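Local atomic coordinates of glycoside hydrolase family 81 (Clostridium thermocellum, PDB entry 6FOP), a protein that probably hydrolyses internal beta-1,3-glucosidic bonds of laminarin-like glucans as a cellulosomal endoglucanase. Residues 303-308 with 582-587; 348-353 with 424-429; 504-509 with 670-675; 664-669 with 696-701; 685-690 with 709-714. All coordinates share one frame; numbering follows the deposited sequence.

How the contacts relate
Contacts 1 and 3 lie where the helical domain meets the C-terminal strands, with contact 2 among the helices and contacts 4 and 5 among the strands. Contact 2, between helices 339-359 and 416-433, falls within the span that contact 1 closes. Contact 3 sets helix 494-511 against the lead-in to strand 673-678, its centre about 8 Å from that of contact 1. Contacts 4 and 5 alternate between residues 664 and 714. Strands 673-678 and 681-688 are sheet neighbours, which ties contact 3 to contact 5, centres about 10 Å apart. Contacts 2 and 4 are farthest apart, about 27 Å between centres. The five run from helix pair through loops to small sheet, fastening the chain's end to the helices.

Contact 1: 303-308 with 582-587; sequences HGILPN and TAASLY
Ala583 presents its methyl group to the backbone of 306-308. Its CB lies 3.3 Å from Leu306 O and 3.6 Å from Asn308 CA, so the methyl rests mainly against main chain, with Leu306 CB alongside at 4.0 Å. Next to it the Ala584 methyl meets Ile305, CB to CG2 at 3.7 Å. Ile305 CG2 stands anti to the carbonyl carbon, on the side of the backbone N, and CB of the same residue also borders the alanine. One direct polar link joins the segments, a weak bond from Leu306 N to Ala583 O that is long at 3.5 Å but nearly straight. The two alanines are the central residues of a type I beta turn from Thr582 to Ser585, stiffened by an ST turn in which Thr582 OG1 accepts from Ala584 N at 3.0 Å. This turn, in the loop between helices 570-575 and 592-606, meets the linker from strand 295-301 into helix 317-329. A water accepts from Ala583 N at 3.1 Å and donates weakly to Pro307 O. The same carbonyl accepts from Gln429 NE2, while Ala584 O takes a bond from Tyr524 OH of helix 514-534.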
# COMPACT_ATOMS: atom_id res chain seq x y z
N HIS A 303 -1.08 -2.49 17.78
CA HIS A 303 -2.05 -3.02 18.74
C HIS A 303 -2.14 -4.53 18.77
O HIS A 303 -3.08 -5.08 19.37
CB HIS A 303 -3.43 -2.43 18.47
CG HIS A 303 -3.46 -0.95 18.63
ND1 HIS A 303 -3.66 -0.35 19.85
CD2 HIS A 303 -3.24 0.06 17.75
CE1 HIS A 303 -3.58 0.97 19.71
NE2 HIS A 303 -3.33 1.23 18.45
N GLY A 304 -1.19 -5.20 18.14
CA GLY A 304 -1.15 -6.66 18.13
C GLY A 304 -2.04 -7.22 17.03
O GLY A 304 -3.00 -6.57 16.59
N ILE A 305 -1.74 -8.45 16.63
CA ILE A 305 -2.69 -9.27 15.89
C ILE A 305 -2.74 -10.64 16.55
O ILE A 305 -1.82 -11.01 17.29
CB ILE A 305 -2.32 -9.41 14.39
CG1 ILE A 305 -1.03 -10.19 14.17
CG2 ILE A 305 -2.25 -8.03 13.72
CD1 ILE A 305 -0.87 -10.63 12.75
N LEU A 306 -3.74 -11.42 16.19
CA LEU A 306 -3.81 -12.82 16.61
C LEU A 306 -3.84 -13.73 15.40
O LEU A 306 -4.26 -13.32 14.33
CB LEU A 306 -5.05 -13.08 17.45
CG LEU A 306 -5.07 -12.36 18.81
CD1 LEU A 306 -6.47 -12.46 19.40
CD2 LEU A 306 -4.03 -12.93 19.75
N PRO A 307 -3.45 -15.01 15.59
CA PRO A 307 -3.58 -15.99 14.50
C PRO A 307 -5.01 -16.50 14.31
O PRO A 307 -5.29 -17.16 13.32
CB PRO A 307 -2.66 -17.13 14.95
CG PRO A 307 -2.64 -17.03 16.43
CD PRO A 307 -2.71 -15.56 16.74
N ASN A 308 -5.87 -16.19 15.27
CA ASN A 308 -7.28 -16.59 15.30
C ASN A 308 -7.87 -16.02 16.57
O ASN A 308 -7.16 -15.73 17.52
CB ASN A 308 -7.45 -18.12 15.29
CG ASN A 308 -6.67 -18.81 16.41
OD1 ASN A 308 -5.48 -19.12 16.26
ND2 ASN A 308 -7.34 -19.09 17.51
N THR A 582 -9.95 -11.38 9.08
CA THR A 582 -9.09 -12.30 9.83
C THR A 582 -8.98 -11.76 11.25
O THR A 582 -9.48 -10.68 11.56
CB THR A 582 -7.68 -12.46 9.22
OG1 THR A 582 -6.85 -11.34 9.57
CG2 THR A 582 -7.73 -12.65 7.70
N ALA A 583 -8.25 -12.47 12.10
CA ALA A 583 -8.02 -11.95 13.45
C ALA A 583 -7.01 -10.81 13.50
O ALA A 583 -6.62 -10.38 14.59
CB ALA A 583 -7.60 -13.09 14.37
N ALA A 584 -6.57 -10.35 12.34
CA ALA A 584 -5.86 -9.09 12.19
C ALA A 584 -6.78 -7.95 11.75
O ALA A 584 -6.30 -6.84 11.53
CB ALA A 584 -4.68 -9.27 11.25
N SER A 585 -8.09 -8.20 11.65
CA SER A 585 -9.02 -7.21 11.10
C SER A 585 -9.71 -6.36 12.14
O SER A 585 -10.60 -5.58 11.82
CB SER A 585 -10.06 -7.86 10.19
OG SER A 585 -9.48 -8.47 9.06
N LEU A 586 -9.29 -6.46 13.40
CA LEU A 586 -9.91 -5.66 14.42
C LEU A 586 -9.73 -4.15 14.19
O LEU A 586 -10.52 -3.36 14.70
CB LEU A 586 -9.43 -6.05 15.81
CG LEU A 586 -9.77 -7.50 16.24
CD1 LEU A 586 -9.06 -7.88 17.54
CD2 LEU A 586 -11.28 -7.71 16.38
N TYR A 587 -8.71 -3.77 13.41
CA TYR A 587 -8.52 -2.37 13.06
C TYR A 587 -9.74 -1.74 12.45
O TYR A 587 -9.91 -0.53 12.55
CB TYR A 587 -7.32 -2.18 12.10
CG TYR A 587 -7.57 -2.65 10.69
CD1 TYR A 587 -8.12 -1.78 9.73
CD2 TYR A 587 -7.37 -3.97 10.33
CE1 TYR A 587 -8.41 -2.24 8.46
CE2 TYR A 587 -7.67 -4.44 9.08
CZ TYR A 587 -8.20 -3.57 8.12
OH TYR A 587 -8.50 -4.03 6.87
O HOH W 1 -7.34 -15.32 11.23

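Contact 2: 348-353 with 424-429; sequences KLSCAL and LHAAAQ
Ser350 lays its CB over one face of the His425 imidazole, 3.7 Å above the plane and over the ring centre, in a CH-pi contact. Its OG, anti to the carbonyl carbon (chi1 -62°), turns to the other helix and comes within 3.1 Å of Ala426 CA and 3.4 Å of Ala426 CB. That hydroxyl is hydrogen-bonded to Leu346 O, one turn earlier in its own helix; toward Ala426 it makes packing contacts. Cys351 reaches the same ring from a different direction: SG sits at the imidazole edge, 3.9 Å from His425 CE1. Helices 339-359 and 416-433 belong to the family 81 helical domain, and here their short segments run in roughly the same direction, 31° apart, with axes 9.0 Å from each other. Ser350 and Ala426 mark where the backbones are nearest, their CA atoms 5.3 Å apart. Farther along, the bent chain of Gln429 brings CG to 4.0 Å from Ser350 CB. Gln429 NE2 also donates to His425 NE2 at 3.1 Å, almost straight and in the amide plane, but tilted from the ring plane. His425 NE2 is the acceptor in this bond, which helps fix the ring's rotation. The second bond of Gln429 NE2 goes to Pro307 O, and Gln502 of helix 494-511 also packs on His425.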
# COMPACT_ATOMS: atom_id res chain seq x y z
N LYS A 348 -9.92 -19.31 3.34
CA LYS A 348 -11.09 -19.91 3.97
C LYS A 348 -10.65 -21.07 4.90
O LYS A 348 -11.08 -21.14 6.06
CB LYS A 348 -12.06 -20.39 2.90
CG LYS A 348 -13.32 -20.97 3.47
CD LYS A 348 -14.42 -21.16 2.46
CE LYS A 348 -14.10 -21.85 1.20
NZ LYS A 348 -15.34 -21.76 0.34
N LEU A 349 -9.79 -21.95 4.38
CA LEU A 349 -9.29 -23.05 5.23
C LEU A 349 -8.45 -22.55 6.42
O LEU A 349 -8.54 -23.06 7.53
CB LEU A 349 -8.52 -24.07 4.43
CG LEU A 349 -9.28 -24.73 3.28
CD1 LEU A 349 -8.49 -25.89 2.72
CD2 LEU A 349 -10.68 -25.17 3.58
N SER A 350 -7.62 -21.54 6.15
CA SER A 350 -6.76 -20.95 7.17
C SER A 350 -7.52 -20.37 8.35
O SER A 350 -7.05 -20.42 9.50
CB SER A 350 -5.90 -19.84 6.56
OG SER A 350 -5.04 -20.33 5.56
N CYS A 351 -8.70 -19.80 8.05
CA CYS A 351 -9.55 -19.23 9.07
C CYS A 351 -10.43 -20.27 9.80
O CYS A 351 -10.79 -20.06 10.95
CB CYS A 351 -10.40 -18.10 8.47
SG CYS A 351 -9.46 -16.65 7.98
N ALA A 352 -10.72 -21.39 9.14
CA ALA A 352 -11.55 -22.43 9.78
C ALA A 352 -10.73 -23.42 10.59
O ALA A 352 -11.24 -24.03 11.54
CB ALA A 352 -12.33 -23.17 8.73
N LEU A 353 -9.47 -23.62 10.21
CA LEU A 353 -8.61 -24.62 10.85
C LEU A 353 -8.58 -24.52 12.38
O LEU A 353 -8.83 -25.53 13.07
CB LEU A 353 -7.21 -24.54 10.24
CG LEU A 353 -6.13 -25.39 10.87
CD1 LEU A 353 -6.50 -26.88 10.89
CD2 LEU A 353 -4.80 -25.17 10.17
N LEU A 424 0.36 -16.94 1.71
CA LEU A 424 1.18 -16.67 2.87
C LEU A 424 0.43 -16.92 4.17
O LEU A 424 1.01 -17.40 5.14
CB LEU A 424 1.72 -15.23 2.82
CG LEU A 424 2.68 -14.95 1.66
CD1 LEU A 424 3.01 -13.45 1.66
CD2 LEU A 424 3.93 -15.80 1.74
N HIS A 425 -0.86 -16.60 4.19
CA HIS A 425 -1.68 -16.85 5.37
C HIS A 425 -1.70 -18.37 5.67
O HIS A 425 -1.45 -18.80 6.80
CB HIS A 425 -3.06 -16.26 5.26
CG HIS A 425 -3.83 -16.34 6.54
ND1 HIS A 425 -5.18 -16.12 6.60
CD2 HIS A 425 -3.43 -16.59 7.81
CE1 HIS A 425 -5.59 -16.24 7.85
NE2 HIS A 425 -4.56 -16.55 8.60
N ALA A 426 -1.97 -19.16 4.64
CA ALA A 426 -2.01 -20.61 4.81
C ALA A 426 -0.66 -21.12 5.26
O ALA A 426 -0.58 -21.97 6.15
CB ALA A 426 -2.46 -21.28 3.54
N ALA A 427 0.41 -20.64 4.65
CA ALA A 427 1.76 -21.07 5.04
C ALA A 427 2.06 -20.73 6.49
O ALA A 427 2.67 -21.51 7.20
CB ALA A 427 2.79 -20.45 4.14
N ALA A 428 1.67 -19.53 6.91
CA ALA A 428 1.86 -19.11 8.29
C ALA A 428 1.09 -19.99 9.28
O ALA A 428 1.64 -20.34 10.36
CB ALA A 428 1.49 -17.65 8.46
N GLN A 429 -0.17 -20.30 8.95
CA GLN A 429 -0.92 -21.19 9.84
C GLN A 429 -0.25 -22.57 9.94
O GLN A 429 -0.22 -23.16 11.03
CB GLN A 429 -2.36 -21.31 9.38
CG GLN A 429 -3.21 -20.05 9.48
CD GLN A 429 -3.37 -19.51 10.88
OE1 GLN A 429 -3.11 -20.21 11.86
NE2 GLN A 429 -3.79 -18.26 11.01

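Contact 3: 504-509 with 670-675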
# COMPACT_ATOMS: atom_id res chain seq x y z
N ILE A 504 2.49 -12.02 6.81
CA ILE A 504 3.93 -11.85 6.98
C ILE A 504 4.32 -11.75 8.46
O ILE A 504 5.31 -12.35 8.91
CB ILE A 504 4.43 -10.65 6.16
CG1 ILE A 504 4.33 -10.96 4.67
CG2 ILE A 504 5.87 -10.34 6.50
CD1 ILE A 504 4.68 -9.81 3.76
N ILE A 505 3.53 -11.03 9.24
CA ILE A 505 3.77 -10.96 10.69
C ILE A 505 3.75 -12.37 11.29
O ILE A 505 4.67 -12.79 12.02
CB ILE A 505 2.73 -10.09 11.44
CG1 ILE A 505 2.78 -8.64 10.95
CG2 ILE A 505 2.93 -10.16 12.95
CD1 ILE A 505 1.70 -7.75 11.54
N LEU A 506 2.69 -13.11 10.97
CA LEU A 506 2.55 -14.46 11.52
C LEU A 506 3.65 -15.38 11.07
O LEU A 506 4.18 -16.15 11.88
CB LEU A 506 1.20 -15.07 11.16
CG LEU A 506 -0.09 -14.43 11.68
CD1 LEU A 506 -1.34 -15.14 11.16
CD2 LEU A 506 -0.06 -14.38 13.21
N TRP A 507 4.02 -15.32 9.78
CA TRP A 507 5.12 -16.15 9.30
C TRP A 507 6.43 -15.85 10.01
O TRP A 507 7.14 -16.74 10.44
CB TRP A 507 5.29 -15.94 7.78
CG TRP A 507 6.44 -16.70 7.23
CD1 TRP A 507 7.70 -16.22 7.00
CD2 TRP A 507 6.47 -18.08 6.88
NE1 TRP A 507 8.51 -17.22 6.53
CE2 TRP A 507 7.79 -18.38 6.46
CE3 TRP A 507 5.52 -19.11 6.89
CZ2 TRP A 507 8.17 -19.65 6.01
CZ3 TRP A 507 5.90 -20.36 6.46
CH2 TRP A 507 7.22 -20.62 6.03
N GLY A 508 6.76 -14.58 10.12
CA GLY A 508 7.98 -14.18 10.78
C GLY A 508 8.03 -14.60 12.22
O GLY A 508 9.02 -15.15 12.69
N GLU A 509 6.94 -14.39 12.94
CA GLU A 509 6.94 -14.79 14.33
C GLU A 509 6.96 -16.32 14.46
O GLU A 509 7.68 -16.85 15.30
CB GLU A 509 5.73 -14.20 15.04
CG GLU A 509 5.67 -14.46 16.54
CD GLU A 509 6.78 -13.83 17.35
OE1 GLU A 509 7.61 -13.02 16.85
OE2 GLU A 509 6.84 -14.15 18.54
N THR A 670 4.49 -7.72 23.44
CA THR A 670 4.58 -8.95 22.66
C THR A 670 3.93 -8.71 21.29
O THR A 670 3.10 -7.81 21.18
CB THR A 670 3.92 -10.13 23.44
OG1 THR A 670 4.45 -11.36 23.00
CG2 THR A 670 2.41 -10.10 23.31
N PRO A 671 4.28 -9.52 20.26
CA PRO A 671 3.72 -9.19 18.94
C PRO A 671 2.31 -9.71 18.70
O PRO A 671 1.58 -9.11 17.93
CB PRO A 671 4.68 -9.83 17.94
CG PRO A 671 5.68 -10.59 18.73
CD PRO A 671 5.50 -10.33 20.19
N LEU A 672 1.91 -10.82 19.34
CA LEU A 672 0.62 -11.46 19.03
C LEU A 672 -0.27 -11.36 20.25
O LEU A 672 -0.16 -12.13 21.20
CB LEU A 672 0.83 -12.90 18.58
CG LEU A 672 1.82 -13.12 17.43
CD1 LEU A 672 1.93 -14.62 17.12
CD2 LEU A 672 1.45 -12.33 16.20
N TYR A 673 -1.16 -10.38 20.23
CA TYR A 673 -2.11 -10.14 21.30
C TYR A 673 -3.29 -9.36 20.76
O TYR A 673 -3.23 -8.80 19.67
CB TYR A 673 -1.48 -9.39 22.47
CG TYR A 673 -1.14 -7.93 22.18
CD1 TYR A 673 0.05 -7.58 21.56
CD2 TYR A 673 -2.00 -6.92 22.59
CE1 TYR A 673 0.36 -6.24 21.32
CE2 TYR A 673 -1.71 -5.59 22.37
CZ TYR A 673 -0.52 -5.25 21.76
OH TYR A 673 -0.26 -3.90 21.60
N SER A 674 -4.36 -9.32 21.55
CA SER A 674 -5.44 -8.34 21.38
C SER A 674 -6.17 -8.17 22.71
O SER A 674 -6.23 -9.12 23.53
CB SER A 674 -6.41 -8.67 20.25
OG SER A 674 -5.81 -8.52 18.97
N VAL A 675 -6.74 -7.00 22.91
CA VAL A 675 -7.53 -6.69 24.09
C VAL A 675 -8.93 -6.33 23.67
O VAL A 675 -9.13 -5.60 22.69
CB VAL A 675 -6.92 -5.54 24.91
CG1 VAL A 675 -7.69 -5.31 26.21
CG2 VAL A 675 -5.44 -5.83 25.21
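Helix 494-511 stands well back from the chain leading into strand 673-678, with Leu506 CA and Leu672 CA 8.3 Å apart, so side chains span the whole gap. The contact seats one helix of the family 81 helical domain against the entrance to the small C-terminal antiparallel sheet. Leu672 supplies the central apolar group and reaches the helix with both methyls. Its CD2 touches Leu506 CD2 at 3.9 Å and Ile505 CG2 at 4.2 Å, while CD1 turns to the aliphatic part of Glu509 and meets CG at 3.8 Å. The two leucines cross obliquely. Past Ile505 and past Glu509, by contrast, Leu672 slides in the opposite direction. Leu672 CB already points toward the helix, and CG stands anti to the carbonyl carbon (chi1 -53°).

Glu509 is the longest of the helix side chains involved. Its CG is anti to the backbone N (chi1 -175°), and a bend at chi2 turns the chain toward Pro671; the two side chains cross at about a right angle. The acid thus serves the contact with its CG methylene and with its carboxylate, although the polar end has its main partner in Arg517 of helix 514-534, through a salt bridge from OE1 to NH1. Arg517 also packs on Pro671, and Ala428 and Gln429 of helix 416-433 border Leu506. Pro671 CG meets all three atoms of the carboxylate, at 3.6 Å from Glu509 OE1, 3.7 Å from CD and 3.7 Å from OE2.

Contact 4: 664-669 with 696-701; sequences FSVTAD and VTFSDG
A single backbone bridge, between segments whose end-to-end directions lie 152° apart, joins the loop before strand 673-678 to the end of strand 694-697, with Ala668 opposite Phe698, their CA atoms 4.2 Å apart. Phe698 carries the apolar half. Ala668 CB sits over one face of its ring, offset toward the rim and 3.5 Å from CD2, in a CH-pi contact. Val666 CG1 lies at the edge of that ring, and the two side chains cross at about a right angle. The other neighbour of Ala668 CB is Val696 CG1, at 3.9 Å.

The polar half grips the bridge at both ends. On one side Ser699 N donates to Thr667 O at 2.8 Å, and Thr667 N returns a bond to Ser699 OG at 3.1 Å. Ser699 OG, between its own backbone N and carbonyl carbon (chi1 61°), is thereby set against the facing amide. Ser699 follows Phe698 in a type I beta turn from Phe698 to Gly701 that leads away to strand 703-706. On the other side Asp669 N donates to Thr697 O, while Asp669 OD1 accepts from Thr697 N at 2.9 Å, a nearly straight bond that arrives from above the carboxylate plane. The side chain here takes the acceptor role that a backbone carbonyl would fill in a regular ladder.

Two waters complete the seam: one links Ser665 O with Ser699 OG, the other donates to Asp669 OD2 at 2.6 Å and accepts from Thr697 OG1. From the C-terminal sheet, Val675 and Val686 pack on Phe698, and Tyr684 meets its ring edge-to-face.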
# COMPACT_ATOMS: atom_id res chain seq x y z
N PHE A 664 -8.38 -0.28 21.84
CA PHE A 664 -7.13 0.25 21.31
C PHE A 664 -6.38 1.15 22.28
O PHE A 664 -5.38 1.74 21.92
CB PHE A 664 -7.44 0.99 20.01
CG PHE A 664 -7.96 0.08 18.95
CD1 PHE A 664 -7.09 -0.71 18.22
CD2 PHE A 664 -9.33 -0.10 18.78
CE1 PHE A 664 -7.56 -1.58 17.25
CE2 PHE A 664 -9.79 -0.97 17.84
CZ PHE A 664 -8.91 -1.71 17.08
N SER A 665 -6.85 1.26 23.52
CA SER A 665 -6.21 2.13 24.50
C SER A 665 -5.16 1.40 25.35
O SER A 665 -4.59 2.00 26.27
CB SER A 665 -7.26 2.76 25.41
OG SER A 665 -7.80 1.83 26.30
N VAL A 666 -4.94 0.12 25.07
CA VAL A 666 -4.01 -0.73 25.83
C VAL A 666 -3.10 -1.45 24.86
O VAL A 666 -3.58 -2.09 23.92
CB VAL A 666 -4.76 -1.82 26.62
CG1 VAL A 666 -3.80 -2.65 27.49
CG2 VAL A 666 -5.83 -1.23 27.47
N THR A 667 -1.79 -1.43 25.14
CA THR A 667 -0.82 -2.19 24.37
C THR A 667 -0.10 -3.21 25.24
O THR A 667 -0.28 -3.23 26.46
CB THR A 667 0.14 -1.26 23.63
OG1 THR A 667 0.78 -0.40 24.58
CG2 THR A 667 -0.62 -0.40 22.61
N ALA A 668 0.75 -4.01 24.61
CA ALA A 668 1.47 -5.08 25.29
C ALA A 668 2.84 -5.26 24.69
O ALA A 668 3.06 -4.94 23.50
CB ALA A 668 0.70 -6.40 25.25
N ASP A 669 3.73 -5.83 25.49
CA ASP A 669 5.13 -6.06 25.11
C ASP A 669 5.37 -7.40 24.39
O ASP A 669 6.33 -8.13 24.67
CB ASP A 669 6.07 -5.88 26.31
CG ASP A 669 5.86 -6.90 27.42
OD1 ASP A 669 4.92 -7.73 27.35
OD2 ASP A 669 6.63 -6.80 28.40
N VAL A 696 3.95 -11.59 29.56
CA VAL A 696 3.40 -10.47 28.76
C VAL A 696 2.77 -9.48 29.71
O VAL A 696 1.91 -9.83 30.54
CB VAL A 696 2.37 -10.97 27.72
CG1 VAL A 696 1.80 -9.77 26.95
CG2 VAL A 696 3.02 -12.01 26.81
N THR A 697 3.20 -8.22 29.57
CA THR A 697 2.73 -7.13 30.39
C THR A 697 2.01 -6.12 29.53
O THR A 697 2.54 -5.71 28.49
CB THR A 697 3.90 -6.46 31.15
OG1 THR A 697 4.59 -7.46 31.92
CG2 THR A 697 3.41 -5.37 32.08
N PHE A 698 0.81 -5.73 29.95
CA PHE A 698 -0.02 -4.74 29.25
C PHE A 698 0.14 -3.38 29.90
O PHE A 698 0.51 -3.26 31.08
CB PHE A 698 -1.49 -5.17 29.25
CG PHE A 698 -1.75 -6.43 28.45
CD1 PHE A 698 -1.50 -7.70 29.01
CD2 PHE A 698 -2.27 -6.37 27.18
CE1 PHE A 698 -1.72 -8.84 28.27
CE2 PHE A 698 -2.51 -7.52 26.45
CZ PHE A 698 -2.21 -8.76 27.01
N SER A 699 -0.21 -2.34 29.14
CA SER A 699 0.01 -0.96 29.61
C SER A 699 -0.89 -0.55 30.77
O SER A 699 -0.63 0.46 31.45
CB SER A 699 -0.16 0.04 28.45
OG SER A 699 -1.46 -0.01 27.88
N ASP A 700 -1.97 -1.32 31.00
CA ASP A 700 -2.83 -1.11 32.16
C ASP A 700 -2.41 -1.94 33.39
O ASP A 700 -3.12 -1.92 34.39
CB ASP A 700 -4.31 -1.35 31.80
CG ASP A 700 -4.60 -2.79 31.40
OD1 ASP A 700 -3.67 -3.63 31.48
OD2 ASP A 700 -5.76 -3.04 31.00
N GLY A 701 -1.27 -2.62 33.33
CA GLY A 701 -0.80 -3.44 34.44
C GLY A 701 -1.11 -4.91 34.39
O GLY A 701 -0.53 -5.69 35.16
O HOH W 2 -3.29 1.72 28.98
O HOH W 3 6.51 -8.65 30.29

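Contact 5: 685-690 with 709-714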
# COMPACT_ATOMS: atom_id res chain seq x y z
N VAL A 685 -5.99 -11.43 25.30
CA VAL A 685 -5.69 -12.64 24.55
C VAL A 685 -4.27 -12.53 24.03
O VAL A 685 -3.90 -11.51 23.44
CB VAL A 685 -6.64 -12.85 23.37
CG1 VAL A 685 -6.35 -14.18 22.67
CG2 VAL A 685 -8.10 -12.74 23.85
N VAL A 686 -3.46 -13.54 24.27
CA VAL A 686 -2.08 -13.59 23.78
C VAL A 686 -1.85 -14.92 23.06
O VAL A 686 -2.30 -15.97 23.52
CB VAL A 686 -1.09 -13.52 24.95
CG1 VAL A 686 0.34 -13.72 24.50
CG2 VAL A 686 -1.25 -12.20 25.68
N TYR A 687 -1.07 -14.89 21.98
CA TYR A 687 -0.54 -16.10 21.40
C TYR A 687 0.97 -16.08 21.53
O TYR A 687 1.63 -15.11 21.13
CB TYR A 687 -0.94 -16.32 19.93
CG TYR A 687 -0.52 -17.71 19.49
CD1 TYR A 687 -1.26 -18.82 19.90
CD2 TYR A 687 0.65 -17.94 18.81
CE1 TYR A 687 -0.85 -20.09 19.59
CE2 TYR A 687 1.06 -19.24 18.50
CZ TYR A 687 0.30 -20.31 18.89
OH TYR A 687 0.69 -21.60 18.61
N ASN A 688 1.54 -17.14 22.10
CA ASN A 688 2.98 -17.32 22.18
C ASN A 688 3.41 -18.32 21.14
O ASN A 688 3.20 -19.52 21.31
CB ASN A 688 3.36 -17.79 23.59
CG ASN A 688 4.84 -18.00 23.78
OD1 ASN A 688 5.67 -17.81 22.87
ND2 ASN A 688 5.20 -18.41 25.00
N ALA A 689 4.05 -17.83 20.08
CA ALA A 689 4.53 -18.68 19.00
C ALA A 689 5.95 -19.20 19.24
O ALA A 689 6.49 -19.89 18.39
CB ALA A 689 4.48 -17.92 17.68
N SER A 690 6.55 -18.86 20.36
CA SER A 690 7.93 -19.28 20.65
C SER A 690 7.95 -20.59 21.43
O SER A 690 6.91 -21.04 21.92
CB SER A 690 8.67 -18.20 21.44
OG SER A 690 8.37 -18.24 22.81
N HIS A 709 4.01 -22.09 22.39
CA HIS A 709 3.11 -22.56 21.34
C HIS A 709 1.68 -22.69 21.86
O HIS A 709 1.04 -23.72 21.68
CB HIS A 709 3.61 -23.86 20.73
CG HIS A 709 5.00 -23.76 20.21
ND1 HIS A 709 5.34 -22.95 19.15
CD2 HIS A 709 6.16 -24.31 20.64
CE1 HIS A 709 6.63 -23.04 18.92
NE2 HIS A 709 7.16 -23.85 19.82
N SER A 710 1.17 -21.62 22.45
CA SER A 710 -0.19 -21.63 22.93
C SER A 710 -0.84 -20.28 22.99
O SER A 710 -0.16 -19.22 23.04
CB SER A 710 -0.23 -22.23 24.32
OG SER A 710 0.25 -21.31 25.27
N MET A 711 -2.16 -20.35 22.97
CA MET A 711 -3.02 -19.19 23.21
C MET A 711 -3.45 -19.17 24.66
O MET A 711 -3.76 -20.21 25.26
CB MET A 711 -4.27 -19.20 22.31
CG MET A 711 -5.10 -17.92 22.35
SD MET A 711 -6.26 -17.67 20.97
CE MET A 711 -5.12 -17.11 19.72
N ALA A 712 -3.48 -17.98 25.25
CA ALA A 712 -3.99 -17.78 26.60
C ALA A 712 -4.97 -16.63 26.61
O ALA A 712 -4.81 -15.66 25.87
CB ALA A 712 -2.87 -17.50 27.57
N VAL A 713 -6.00 -16.75 27.45
CA VAL A 713 -7.04 -15.76 27.61
C VAL A 713 -7.24 -15.52 29.09
O VAL A 713 -7.35 -16.48 29.89
CB VAL A 713 -8.39 -16.25 27.04
CG1 VAL A 713 -9.46 -15.17 27.15
CG2 VAL A 713 -8.23 -16.70 25.57
N SER A 714 -7.33 -14.25 29.48
CA SER A 714 -7.61 -13.88 30.87
C SER A 714 -8.56 -12.70 30.89
O SER A 714 -8.35 -11.74 30.15
CB SER A 714 -6.34 -13.59 31.65
OG SER A 714 -6.63 -13.24 33.01
O HOH W 4 3.19 -21.91 17.55
O HOH W 5 -0.81 -23.71 19.19
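Tyr687 and Met711 face each other as a non-hydrogen-bonded antiparallel pair, flanked by the hydrogen-bonded pairs Val686-Ala712 and Asn688-Ser710. Four backbone bonds make up this ladder, among them Asn688 N to Ser710 O at 2.8 Å. It ends in a G1 beta bulge, where His709 and Ser710 oppose Asn688 and His709 N donates to Ser690 O at 3.1 Å. An Asx turn shapes the other strand's exit, Asn688 OD1 accepting from Ser690 N and Ser690 OG, the latter on an in-plane lone pair.

Apolar contacts gather on the face of Val685, Tyr687, Met711 and Val713. In one of its two conformers, Met711 CB meets the Tyr687 ring edge in plane, 3.9 Å from CD1.

Further polar contacts gather at the bulge. Ser690 O stands over the centre of the His709 ring, 3.4 Å above its plane, and His709 NE2 is hydrogen-bonded to Ser691 OG. Two waters meet Tyr687 OH, one also reaching His709 ND1 and the other His709 O.

Strand 710-715 is an edge strand; strand 681-688 also pairs with 673-678. Pro307, from a loop, and Leu432 of helix 416-433 pack on Tyr687, and strands 694-697 and 703-706 cover the face bearing Val686 and Ala712.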